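Local coordinates for protein periplasmic beta-glucosidase (Pseudomonas aeruginosa, PDB 6R5T) that probably hydrolyses terminal, non-reducing beta-D-glucosyl residues, releasing beta-D-glucose, as a periplasmic glycoside hydrolase of family 3, at residues L74-F88 with S110-S124. The protein carries 1 engineered substitution. Sequence-based numbering, arbitrary orientation. Where two conformers were deposited one is given.
Sequences LFHAYDVAHGHRTIF and SALEASADGLDMSFS. With BGC (beta-D-glucopyranose), chain C.
The imidazole of His84 takes Ala114 over one face, a CH-pi contact with CA 3.9 Å from the ring centroid, and meets the carboxylate of Asp117 at its edge. The Arg85 guanidinium is arranged alike: Glu113 OE1 lies above one face, displaced toward the rim, with the two planes 28° apart, and Asp117 OD2 sits at the edge. Both belong to a beta-alpha-beta crossover of the family 3 TIM barrel, in which parallel strands 75-78 and 121-122 are neighbours and the C-terminal part of helix 100-116 packs against the loop that follows strand 75-78.

The crossover illustrates how buried carboxylates can fix a long loop. Asp117 OD2 is gripped from two sides, on its anti side by His84 NE2 at 2.8 Å and on its syn side by Arg85 NE in a salt bridge that is nearly straight (168°); Arg349 holds OD1. The bend of Arg85 at chi3 (-79°) turns its guanidinium toward the last turn of the helix, where NH2 also reaches Glu113 O. Glu113, extended beyond CG, spans to the loop backbone: OE1 accepts Arg85 N and, on its syn lone pair, Thr86 N at 2.8 Å, while Thr86 OG1 donates to OE2.

Beyond the Schellman turn at Gly118, Leu119 CD1 touches both His84 CE1 and Tyr78 CB. Asp120 then holds His76 twice, OD2 accepting His76 N on its anti lone pair and its own N donating to His76 O. The parallel ladder runs on through Tyr78 N to Met121 O and Phe123 N to Tyr78 O, while Met121 SD lies obliquely beside the Phe75 ring, a Met-aromatic contact. At the C-terminal end of the strands lies the sugar pocket, where Asp79 OD1 sits at the edge of the Phe123 ring, near its plane. Asp79 OD1 accepts a hydrogen bond from glucose O2 at 2.5 Å, and Asp79 OD2 accepts one from glucose O3.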
# COMPACT_ATOMS: atom_id res chain seq x y z
N LEU A 74 17.91 23.86 -32.37
CA LEU A 74 17.23 23.41 -31.13
C LEU A 74 16.08 22.51 -31.53
O LEU A 74 15.54 22.65 -32.64
CB LEU A 74 16.68 24.64 -30.41
CG LEU A 74 17.73 25.62 -29.96
CD1 LEU A 74 17.09 26.95 -29.67
CD2 LEU A 74 18.48 25.11 -28.75
N PHE A 75 15.66 21.67 -30.59
CA PHE A 75 14.24 21.25 -30.58
C PHE A 75 13.52 21.91 -29.40
O PHE A 75 14.14 22.31 -28.40
CB PHE A 75 14.08 19.73 -30.65
CG PHE A 75 14.41 18.96 -29.40
CD1 PHE A 75 13.55 18.94 -28.32
CD2 PHE A 75 15.54 18.17 -29.33
CE1 PHE A 75 13.84 18.16 -27.20
CE2 PHE A 75 15.84 17.42 -28.21
CZ PHE A 75 14.99 17.41 -27.14
N HIS A 76 12.21 21.99 -29.54
CA HIS A 76 11.31 22.66 -28.55
C HIS A 76 10.27 21.66 -28.08
O HIS A 76 9.59 21.05 -28.94
CB HIS A 76 10.64 23.91 -29.16
CG HIS A 76 11.58 25.05 -29.26
ND1 HIS A 76 12.49 25.14 -30.31
CD2 HIS A 76 11.79 26.14 -28.46
CE1 HIS A 76 13.22 26.23 -30.10
NE2 HIS A 76 12.80 26.86 -29.01
N ALA A 77 10.17 21.52 -26.77
CA ALA A 77 9.24 20.55 -26.16
C ALA A 77 8.23 21.24 -25.27
O ALA A 77 8.46 22.35 -24.76
CB ALA A 77 10.04 19.49 -25.43
N TYR A 78 7.15 20.51 -25.01
CA TYR A 78 6.09 20.93 -24.07
C TYR A 78 5.32 19.72 -23.57
O TYR A 78 5.46 18.64 -24.09
CB TYR A 78 5.19 21.92 -24.78
CG TYR A 78 4.25 22.75 -23.95
CD1 TYR A 78 4.64 23.34 -22.76
CD2 TYR A 78 2.96 22.96 -24.40
CE1 TYR A 78 3.78 24.14 -22.03
CE2 TYR A 78 2.09 23.78 -23.69
CZ TYR A 78 2.51 24.37 -22.51
OH TYR A 78 1.68 25.20 -21.81
N ASP A 79 4.56 19.94 -22.52
CA ASP A 79 3.70 18.94 -21.82
C ASP A 79 2.32 19.00 -22.51
O ASP A 79 1.39 19.54 -21.96
CB ASP A 79 3.68 19.24 -20.33
CG ASP A 79 4.96 18.81 -19.62
OD1 ASP A 79 5.27 17.59 -19.69
OD2 ASP A 79 5.62 19.66 -18.96
N VAL A 80 2.24 18.44 -23.70
CA VAL A 80 0.99 18.30 -24.46
C VAL A 80 0.44 16.93 -24.08
O VAL A 80 0.80 15.94 -24.65
CB VAL A 80 1.21 18.50 -25.96
CG1 VAL A 80 -0.07 18.36 -26.68
CG2 VAL A 80 1.80 19.85 -26.25
N ALA A 81 -0.29 16.91 -22.98
CA ALA A 81 -0.72 15.65 -22.31
C ALA A 81 -2.06 15.17 -22.86
O ALA A 81 -2.20 13.98 -23.10
CB ALA A 81 -0.79 15.94 -20.83
N HIS A 82 -3.05 16.07 -22.98
CA HIS A 82 -4.41 15.74 -23.46
C HIS A 82 -4.94 16.93 -24.24
O HIS A 82 -6.10 17.31 -24.04
CB HIS A 82 -5.32 15.31 -22.30
CG HIS A 82 -5.50 16.30 -21.21
ND1 HIS A 82 -6.62 17.08 -21.11
CD2 HIS A 82 -4.71 16.64 -20.19
CE1 HIS A 82 -6.51 17.87 -20.05
NE2 HIS A 82 -5.32 17.64 -19.48
N GLY A 83 -4.08 17.52 -25.07
CA GLY A 83 -4.47 18.72 -25.83
C GLY A 83 -3.41 19.75 -25.74
O GLY A 83 -2.72 19.84 -24.71
N HIS A 84 -3.30 20.58 -26.78
CA HIS A 84 -2.40 21.74 -26.79
C HIS A 84 -3.16 23.02 -26.50
O HIS A 84 -3.03 23.56 -25.43
CB HIS A 84 -1.59 21.74 -28.10
CG HIS A 84 -0.68 22.90 -28.14
ND1 HIS A 84 0.23 23.10 -27.16
CD2 HIS A 84 -0.59 23.95 -29.00
CE1 HIS A 84 0.91 24.22 -27.41
NE2 HIS A 84 0.43 24.77 -28.52
N ARG A 85 -4.00 23.46 -27.43
CA ARG A 85 -4.90 24.63 -27.23
C ARG A 85 -6.34 24.15 -27.13
O ARG A 85 -7.03 24.66 -26.23
CB ARG A 85 -4.73 25.65 -28.36
CG ARG A 85 -3.48 26.50 -28.24
CD ARG A 85 -3.23 27.48 -29.41
NE ARG A 85 -2.67 26.78 -30.54
CZ ARG A 85 -3.33 26.28 -31.57
NH1 ARG A 85 -4.64 26.46 -31.69
NH2 ARG A 85 -2.71 25.55 -32.48
N THR A 86 -6.75 23.21 -27.96
CA THR A 86 -8.05 22.54 -27.80
C THR A 86 -7.82 21.40 -26.81
O THR A 86 -7.10 20.45 -27.14
CB THR A 86 -8.63 22.01 -29.10
OG1 THR A 86 -8.67 23.05 -30.08
CG2 THR A 86 -10.00 21.47 -28.87
N ILE A 87 -8.37 21.54 -25.62
CA ILE A 87 -8.12 20.53 -24.56
C ILE A 87 -9.19 19.45 -24.61
O ILE A 87 -10.38 19.71 -24.54
CB ILE A 87 -8.01 21.23 -23.20
CG1 ILE A 87 -6.99 22.38 -23.24
CG2 ILE A 87 -7.68 20.19 -22.15
CD1 ILE A 87 -5.65 22.02 -23.90
N PHE A 88 -8.73 18.22 -24.71
CA PHE A 88 -9.55 17.02 -24.65
C PHE A 88 -9.72 16.65 -23.19
O PHE A 88 -9.10 17.20 -22.29
CB PHE A 88 -8.89 15.92 -25.47
CG PHE A 88 -8.83 16.24 -26.95
CD1 PHE A 88 -9.90 15.94 -27.78
CD2 PHE A 88 -7.74 16.87 -27.49
CE1 PHE A 88 -9.88 16.31 -29.12
CE2 PHE A 88 -7.71 17.24 -28.83
CZ PHE A 88 -8.78 16.96 -29.64
N SER A 110 -3.80 17.05 -31.07
CA SER A 110 -2.83 17.69 -30.16
C SER A 110 -1.52 17.97 -30.92
O SER A 110 -0.92 19.00 -30.78
CB SER A 110 -2.52 16.77 -28.97
OG SER A 110 -3.67 16.58 -28.15
N ALA A 111 -1.06 16.98 -31.66
CA ALA A 111 0.22 17.08 -32.40
C ALA A 111 0.09 18.14 -33.50
O ALA A 111 1.02 18.94 -33.67
CB ALA A 111 0.57 15.75 -32.99
N LEU A 112 -1.01 18.12 -34.20
CA LEU A 112 -1.32 19.12 -35.28
C LEU A 112 -1.23 20.51 -34.66
O LEU A 112 -0.52 21.41 -35.19
CB LEU A 112 -2.73 18.85 -35.82
CG LEU A 112 -3.20 19.74 -36.97
CD1 LEU A 112 -4.37 19.07 -37.71
CD2 LEU A 112 -3.62 21.10 -36.45
N GLU A 113 -1.91 20.75 -33.54
CA GLU A 113 -1.93 22.08 -32.91
C GLU A 113 -0.57 22.47 -32.32
O GLU A 113 -0.17 23.63 -32.40
CB GLU A 113 -3.00 22.19 -31.84
CG GLU A 113 -4.42 22.13 -32.37
CD GLU A 113 -5.43 22.41 -31.30
OE1 GLU A 113 -5.04 22.41 -30.06
OE2 GLU A 113 -6.61 22.64 -31.65
N ALA A 114 0.17 21.53 -31.72
CA ALA A 114 1.45 21.86 -31.08
C ALA A 114 2.50 22.18 -32.16
O ALA A 114 3.20 23.20 -32.03
CB ALA A 114 1.86 20.72 -30.17
N SER A 115 2.55 21.35 -33.19
CA SER A 115 3.50 21.54 -34.33
C SER A 115 3.09 22.82 -35.08
O SER A 115 4.00 23.56 -35.54
CB SER A 115 3.54 20.31 -35.21
OG SER A 115 2.26 20.04 -35.83
N ALA A 116 1.80 23.15 -35.11
CA ALA A 116 1.32 24.41 -35.76
C ALA A 116 1.88 25.62 -35.03
O ALA A 116 2.02 26.70 -35.66
CB ALA A 116 -0.20 24.48 -35.81
N ASP A 117 2.22 25.48 -33.75
CA ASP A 117 2.82 26.56 -32.95
C ASP A 117 4.35 26.44 -32.91
O ASP A 117 4.95 27.30 -32.25
CB ASP A 117 2.24 26.59 -31.53
CG ASP A 117 0.79 27.05 -31.48
OD1 ASP A 117 0.33 27.74 -32.46
OD2 ASP A 117 0.12 26.79 -30.46
N GLY A 118 4.94 25.44 -33.60
CA GLY A 118 6.40 25.33 -33.69
C GLY A 118 7.00 24.30 -32.76
O GLY A 118 8.23 24.08 -32.80
N LEU A 119 6.19 23.62 -31.94
CA LEU A 119 6.76 22.55 -31.10
C LEU A 119 7.13 21.29 -31.87
O LEU A 119 6.42 20.86 -32.78
CB LEU A 119 5.73 22.21 -30.01
CG LEU A 119 5.57 23.34 -28.99
CD1 LEU A 119 4.23 23.19 -28.26
CD2 LEU A 119 6.76 23.42 -28.02
N ASP A 120 8.21 20.62 -31.44
CA ASP A 120 8.73 19.40 -32.06
C ASP A 120 8.45 18.16 -31.21
O ASP A 120 8.61 17.06 -31.72
CB ASP A 120 10.24 19.44 -32.20
CG ASP A 120 10.79 20.66 -32.90
OD1 ASP A 120 10.41 20.84 -34.10
OD2 ASP A 120 11.45 21.49 -32.25
N MET A 121 8.15 18.33 -29.92
CA MET A 121 8.15 17.19 -28.98
C MET A 121 7.13 17.44 -27.86
O MET A 121 7.00 18.56 -27.37
CB MET A 121 9.53 16.98 -28.38
CG MET A 121 9.54 15.87 -27.32
SD MET A 121 11.15 15.72 -26.48
CE MET A 121 12.11 15.00 -27.79
N SER A 122 6.43 16.38 -27.49
CA SER A 122 5.64 16.39 -26.25
C SER A 122 6.22 15.40 -25.25
O SER A 122 6.55 14.27 -25.62
CB SER A 122 4.19 16.08 -26.50
OG SER A 122 3.48 16.16 -25.25
N PHE A 123 6.18 15.80 -23.98
CA PHE A 123 6.44 14.86 -22.87
C PHE A 123 5.13 14.11 -22.62
O PHE A 123 4.38 14.45 -21.70
CB PHE A 123 6.90 15.65 -21.67
CG PHE A 123 8.15 16.48 -21.89
CD1 PHE A 123 9.26 15.96 -22.52
CD2 PHE A 123 8.20 17.77 -21.43
CE1 PHE A 123 10.39 16.76 -22.69
CE2 PHE A 123 9.31 18.56 -21.61
CZ PHE A 123 10.40 18.03 -22.23
N SER A 124 4.86 13.14 -23.45
CA SER A 124 3.58 12.39 -23.53
C SER A 124 3.84 11.22 -24.47
O SER A 124 4.70 11.35 -25.33
CB SER A 124 2.49 13.31 -24.04
OG SER A 124 1.18 12.72 -24.11
C2 BGC C . 6.66 16.72 -17.05
C3 BGC C . 7.80 17.69 -16.68
C4 BGC C . 7.46 18.21 -15.26
C5 BGC C . 7.44 16.98 -14.33
C6 BGC C . 7.06 17.33 -12.91
C1 BGC C . 6.57 15.61 -16.00
O1 BGC C . 5.45 14.87 -16.37
O2 BGC C . 6.80 16.11 -18.33
O3 BGC C . 7.80 18.79 -17.60
O4 BGC C . 8.51 19.11 -14.86
O5 BGC C . 6.37 16.17 -14.71
O6 BGC C . 7.09 16.15 -12.10
O HOH W 1 12.40 23.86 -32.90
O HOH W 2 -0.33 12.06 -21.99
O HOH W 3 -5.17 20.00 -28.95